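PDB 2D4P: Fe-S binding reductase, putative from Thermus thermophilus, which is of unknown function but carries a GNAT-like fold, consistent with an acyltransferase acting on groups other than amino-acyl ones. Local coordinates for residues M1-L14 / L28-E42. Residues are numbered along the deposited sequence; the frame is centred on the assembly and turned at random.
Sequences MRFRPFTEEDLDRL and LRFFARTGHSFLAEE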
# COMPACT_ATOMS: atom_id res chain seq x y z
N MET A 1 -7.33 16.56 -0.50
CA MET A 1 -6.85 15.19 -0.83
C MET A 1 -7.88 14.11 -0.59
O MET A 1 -8.56 14.10 0.43
CB MET A 1 -5.59 14.83 -0.07
CG MET A 1 -4.89 13.70 -0.79
SD MET A 1 -3.32 13.31 -0.25
CE MET A 1 -2.46 14.84 -0.33
N ARG A 2 -7.98 13.18 -1.54
CA ARG A 2 -8.94 12.09 -1.45
C ARG A 2 -8.30 10.75 -1.80
O ARG A 2 -7.27 10.70 -2.47
CB ARG A 2 -10.15 12.33 -2.38
CG ARG A 2 -11.00 13.52 -2.04
CD ARG A 2 -11.72 13.43 -0.70
NE ARG A 2 -12.52 14.66 -0.47
CZ ARG A 2 -12.04 15.79 0.06
NH1 ARG A 2 -10.77 15.92 0.43
NH2 ARG A 2 -12.84 16.83 0.21
N PHE A 3 -8.95 9.69 -1.33
CA PHE A 3 -8.46 8.33 -1.44
C PHE A 3 -9.54 7.42 -2.01
O PHE A 3 -10.66 7.35 -1.48
CB PHE A 3 -7.99 7.86 -0.05
CG PHE A 3 -7.04 8.82 0.58
CD1 PHE A 3 -5.67 8.72 0.36
CD2 PHE A 3 -7.52 9.88 1.35
CE1 PHE A 3 -4.80 9.66 0.92
CE2 PHE A 3 -6.68 10.82 1.89
CZ PHE A 3 -5.31 10.73 1.66
N ARG A 4 -9.23 6.75 -3.12
CA ARG A 4 -10.23 5.98 -3.83
C ARG A 4 -9.64 4.74 -4.49
O ARG A 4 -8.42 4.65 -4.70
CB ARG A 4 -10.91 6.84 -4.91
CG ARG A 4 -9.96 7.41 -5.98
CD ARG A 4 -10.72 8.12 -7.10
NE ARG A 4 -9.87 8.66 -8.16
CZ ARG A 4 -9.35 7.97 -9.18
NH1 ARG A 4 -9.59 6.67 -9.32
NH2 ARG A 4 -8.61 8.60 -10.08
N PRO A 5 -10.51 3.79 -4.83
CA PRO A 5 -10.10 2.66 -5.66
C PRO A 5 -9.67 3.22 -6.99
O PRO A 5 -10.17 4.28 -7.44
CB PRO A 5 -11.38 1.85 -5.86
CG PRO A 5 -12.21 2.24 -4.69
CD PRO A 5 -11.94 3.73 -4.51
N PHE A 6 -8.73 2.53 -7.61
CA PHE A 6 -8.30 2.89 -8.95
C PHE A 6 -8.87 1.87 -9.95
O PHE A 6 -9.26 0.74 -9.59
CB PHE A 6 -6.76 3.03 -9.08
CG PHE A 6 -5.97 1.89 -8.50
CD1 PHE A 6 -5.90 0.68 -9.17
CD2 PHE A 6 -5.34 2.01 -7.27
CE1 PHE A 6 -5.19 -0.38 -8.63
CE2 PHE A 6 -4.61 0.96 -6.73
CZ PHE A 6 -4.56 -0.25 -7.41
N THR A 7 -8.92 2.33 -11.19
CA THR A 7 -9.35 1.52 -12.35
C THR A 7 -8.31 1.57 -13.44
O THR A 7 -7.28 2.25 -13.32
CB THR A 7 -10.71 2.00 -12.94
OG1 THR A 7 -10.55 3.27 -13.58
CG2 THR A 7 -11.74 2.23 -11.81
N GLU A 8 -8.59 0.88 -14.54
CA GLU A 8 -7.62 0.81 -15.64
C GLU A 8 -7.29 2.17 -16.21
O GLU A 8 -6.19 2.40 -16.69
CB GLU A 8 -8.11 -0.16 -16.71
CG GLU A 8 -8.05 -1.59 -16.22
CD GLU A 8 -8.58 -2.60 -17.22
OE1 GLU A 8 -8.54 -2.31 -18.44
OE2 GLU A 8 -9.03 -3.69 -16.76
N GLU A 9 -8.25 3.09 -16.10
CA GLU A 9 -8.10 4.46 -16.58
C GLU A 9 -7.02 5.23 -15.81
O GLU A 9 -6.52 6.25 -16.30
CB GLU A 9 -9.45 5.20 -16.48
CG GLU A 9 -10.48 4.79 -17.54
CD GLU A 9 -11.11 3.39 -17.34
OE1 GLU A 9 -11.17 2.86 -16.20
OE2 GLU A 9 -11.56 2.80 -18.36
N ASP A 10 -6.66 4.72 -14.64
CA ASP A 10 -5.67 5.32 -13.76
C ASP A 10 -4.25 4.82 -13.95
O ASP A 10 -3.36 5.18 -13.20
CB ASP A 10 -6.06 5.04 -12.32
CG ASP A 10 -7.33 5.74 -11.91
OD1 ASP A 10 -7.48 6.95 -12.19
OD2 ASP A 10 -8.22 5.15 -11.29
N LEU A 11 -4.04 3.98 -14.95
CA LEU A 11 -2.70 3.42 -15.15
C LEU A 11 -1.58 4.51 -15.23
O LEU A 11 -0.59 4.43 -14.51
CB LEU A 11 -2.72 2.48 -16.37
CG LEU A 11 -1.42 1.75 -16.67
CD1 LEU A 11 -0.99 0.86 -15.53
CD2 LEU A 11 -1.59 0.96 -17.97
N ASP A 12 -1.77 5.54 -16.06
CA ASP A 12 -0.82 6.65 -16.14
C ASP A 12 -0.57 7.41 -14.84
O ASP A 12 0.56 7.75 -14.54
CB ASP A 12 -1.26 7.64 -17.23
CG ASP A 12 -1.12 7.07 -18.61
OD1 ASP A 12 -0.46 6.03 -18.73
OD2 ASP A 12 -1.61 7.61 -19.63
N ARG A 13 -1.64 7.67 -14.10
CA ARG A 13 -1.56 8.32 -12.80
C ARG A 13 -0.71 7.50 -11.84
O ARG A 13 0.13 8.05 -11.13
CB ARG A 13 -2.95 8.47 -12.18
CG ARG A 13 -3.84 9.50 -12.80
CD ARG A 13 -5.17 9.55 -12.07
NE ARG A 13 -6.04 10.64 -12.49
CZ ARG A 13 -6.90 10.56 -13.48
NH1 ARG A 13 -6.99 9.45 -14.22
NH2 ARG A 13 -7.66 11.61 -13.77
N LEU A 14 -0.94 6.18 -11.80
CA LEU A 14 -0.14 5.32 -10.94
C LEU A 14 1.33 5.40 -11.33
O LEU A 14 2.19 5.54 -10.48
CB LEU A 14 -0.60 3.87 -11.00
CG LEU A 14 -1.97 3.55 -10.38
CD1 LEU A 14 -2.18 2.02 -10.41
CD2 LEU A 14 -2.03 4.04 -8.99
N LEU A 28 -2.10 -3.62 -12.01
CA LEU A 28 -3.19 -2.71 -11.68
C LEU A 28 -4.50 -3.50 -11.55
O LEU A 28 -5.22 -3.35 -10.57
CB LEU A 28 -3.32 -1.62 -12.75
CG LEU A 28 -4.42 -0.56 -12.55
CD1 LEU A 28 -4.10 0.70 -13.36
CD2 LEU A 28 -5.80 -1.05 -12.95
N ARG A 29 -4.78 -4.36 -12.53
CA ARG A 29 -6.01 -5.15 -12.54
C ARG A 29 -6.15 -6.07 -11.32
O ARG A 29 -7.21 -6.14 -10.69
CB ARG A 29 -6.11 -5.97 -13.82
CG ARG A 29 -6.56 -5.18 -15.03
CD ARG A 29 -6.41 -5.95 -16.33
NE ARG A 29 -6.89 -5.15 -17.46
CZ ARG A 29 -6.86 -5.56 -18.73
NH1 ARG A 29 -6.33 -6.73 -19.06
NH2 ARG A 29 -7.34 -4.77 -19.69
N PHE A 30 -5.07 -6.75 -10.98
CA PHE A 30 -5.03 -7.61 -9.82
C PHE A 30 -5.26 -6.84 -8.53
O PHE A 30 -6.09 -7.22 -7.70
CB PHE A 30 -3.68 -8.30 -9.77
CG PHE A 30 -3.48 -9.11 -8.53
CD1 PHE A 30 -2.79 -8.59 -7.43
CD2 PHE A 30 -3.97 -10.40 -8.47
CE1 PHE A 30 -2.59 -9.36 -6.30
CE2 PHE A 30 -3.76 -11.18 -7.31
CZ PHE A 30 -3.08 -10.64 -6.23
N PHE A 31 -4.53 -5.75 -8.35
CA PHE A 31 -4.68 -4.95 -7.13
C PHE A 31 -6.03 -4.23 -7.05
O PHE A 31 -6.58 -4.05 -5.97
CB PHE A 31 -3.48 -4.04 -6.89
CG PHE A 31 -2.25 -4.80 -6.43
CD1 PHE A 31 -2.21 -5.38 -5.14
CD2 PHE A 31 -1.15 -4.97 -7.25
CE1 PHE A 31 -1.12 -6.09 -4.74
CE2 PHE A 31 -0.04 -5.71 -6.83
CZ PHE A 31 -0.02 -6.28 -5.58
N ALA A 32 -6.60 -3.84 -8.20
CA ALA A 32 -7.95 -3.27 -8.20
C ALA A 32 -8.97 -4.28 -7.67
O ALA A 32 -9.94 -3.88 -7.06
CB ALA A 32 -8.36 -2.81 -9.61
N ARG A 33 -8.74 -5.56 -7.92
CA ARG A 33 -9.70 -6.62 -7.54
C ARG A 33 -9.60 -6.95 -6.03
O ARG A 33 -10.53 -7.55 -5.50
CB ARG A 33 -9.46 -7.92 -8.33
CG ARG A 33 -10.08 -8.01 -9.74
CD ARG A 33 -9.86 -9.39 -10.39
NE ARG A 33 -8.64 -9.44 -11.22
CZ ARG A 33 -7.55 -10.20 -10.99
NH1 ARG A 33 -7.45 -11.00 -9.92
NH2 ARG A 33 -6.53 -10.14 -11.85
N THR A 34 -8.53 -6.57 -5.35
CA THR A 34 -8.35 -7.00 -3.94
C THR A 34 -9.35 -6.39 -3.00
O THR A 34 -9.71 -6.99 -1.98
CB THR A 34 -6.96 -6.67 -3.36
OG1 THR A 34 -6.74 -5.25 -3.44
CG2 THR A 34 -5.82 -7.32 -4.16
N GLY A 35 -9.78 -5.17 -3.32
CA GLY A 35 -10.53 -4.33 -2.38
C GLY A 35 -9.71 -3.68 -1.27
O GLY A 35 -10.27 -3.09 -0.37
N HIS A 36 -8.39 -3.77 -1.36
CA HIS A 36 -7.45 -3.26 -0.38
C HIS A 36 -6.46 -2.23 -0.93
O HIS A 36 -5.61 -1.75 -0.20
CB HIS A 36 -6.68 -4.42 0.26
CG HIS A 36 -7.56 -5.39 1.00
ND1 HIS A 36 -8.35 -4.99 2.06
CD2 HIS A 36 -7.83 -6.70 0.79
CE1 HIS A 36 -9.03 -6.04 2.50
NE2 HIS A 36 -8.75 -7.08 1.74
N SER A 37 -6.60 -1.88 -2.20
CA SER A 37 -5.62 -1.02 -2.89
C SER A 37 -6.29 0.32 -3.27
O SER A 37 -7.47 0.36 -3.65
CB SER A 37 -5.09 -1.73 -4.13
OG SER A 37 -4.46 -2.94 -3.76
N PHE A 38 -5.52 1.40 -3.14
CA PHE A 38 -6.04 2.76 -3.26
C PHE A 38 -5.10 3.70 -3.98
O PHE A 38 -3.90 3.51 -4.00
CB PHE A 38 -6.38 3.30 -1.86
CG PHE A 38 -7.41 2.50 -1.18
CD1 PHE A 38 -7.06 1.43 -0.39
CD2 PHE A 38 -8.76 2.76 -1.42
CE1 PHE A 38 -8.01 0.65 0.17
CE2 PHE A 38 -9.75 1.98 -0.82
CZ PHE A 38 -9.37 0.94 -0.01
N LEU A 39 -5.70 4.76 -4.53
CA LEU A 39 -5.01 5.91 -5.10
C LEU A 39 -5.35 7.14 -4.26
O LEU A 39 -6.51 7.30 -3.84
CB LEU A 39 -5.51 6.12 -6.54
CG LEU A 39 -5.01 7.31 -7.37
CD1 LEU A 39 -3.52 7.16 -7.71
CD2 LEU A 39 -5.83 7.45 -8.64
N ALA A 40 -4.33 7.96 -4.01
CA ALA A 40 -4.47 9.26 -3.38
C ALA A 40 -4.34 10.34 -4.45
O ALA A 40 -3.47 10.24 -5.32
CB ALA A 40 -3.38 9.47 -2.36
N GLU A 41 -5.17 11.36 -4.37
CA GLU A 41 -5.22 12.45 -5.35
C GLU A 41 -5.47 13.76 -4.63
O GLU A 41 -6.30 13.78 -3.76
CB GLU A 41 -6.47 12.30 -6.20
CG GLU A 41 -6.35 11.36 -7.34
CD GLU A 41 -7.64 11.28 -8.12
OE1 GLU A 41 -8.79 11.53 -7.63
OE2 GLU A 41 -7.49 10.91 -9.27
N GLU A 42 -4.81 14.84 -5.04
CA GLU A 42 -5.11 16.21 -4.59
C GLU A 42 -5.63 16.95 -5.80
O GLU A 42 -4.86 17.31 -6.70
CB GLU A 42 -3.85 16.91 -4.06
CG GLU A 42 -4.10 18.27 -3.42
CD GLU A 42 -4.69 18.13 -2.03
OE1 GLU A 42 -3.92 17.97 -1.05
OE2 GLU A 42 -5.92 18.15 -1.93
O HOH W 1 -8.36 -0.10 -6.31
O HOH W 2 -5.29 12.25 -10.19
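R2 and R4 pair antiparallel with E41 and L39, each pair closed by two backbone hydrogen bonds. F3 and A40 form the non-hydrogen-bonded pair between them, with F3 CE1 3.6 Å from A40 CB. At the chain start, M1 N makes a salt bridge to E42 OE2 (2.6 Å).

Charges gather on the sheet face of R4, L39 and E41. R4 grips E41 side-on: NE donates to OE1 (3.1 Å) and NH2 to OE2 (2.7 Å), both from above the carboxylate plane, the two planes 75° apart. R4 also holds D10 end-on through NH1 and NH2. L39 CD2 covers one guanidinium face, 3.3 Å from R4 NH2. A lysine in place of R4 would probably lose this double grip, leaving D10 and E41 with weaker compensation. R13 NE reaches E41 OE2 through a water. E8 and R29 form a separate salt bridge.

The apolar part centres on F6. Its CG sits between the backbone N and the carbonyl carbon (chi1 49°), which turns the ring in between helix 25-34 and strand 38-42. L28 O and F31 CB meet its edge, L14 CD1 lies over one face and a water over the other. L28 CD1 packs on L11 CB (3.8 Å).

Strand 2-4 is thus the outermost strand beside 38-42, with helices 11-16 and 25-34 linking them, as in the N-terminal part of the GNAT fold.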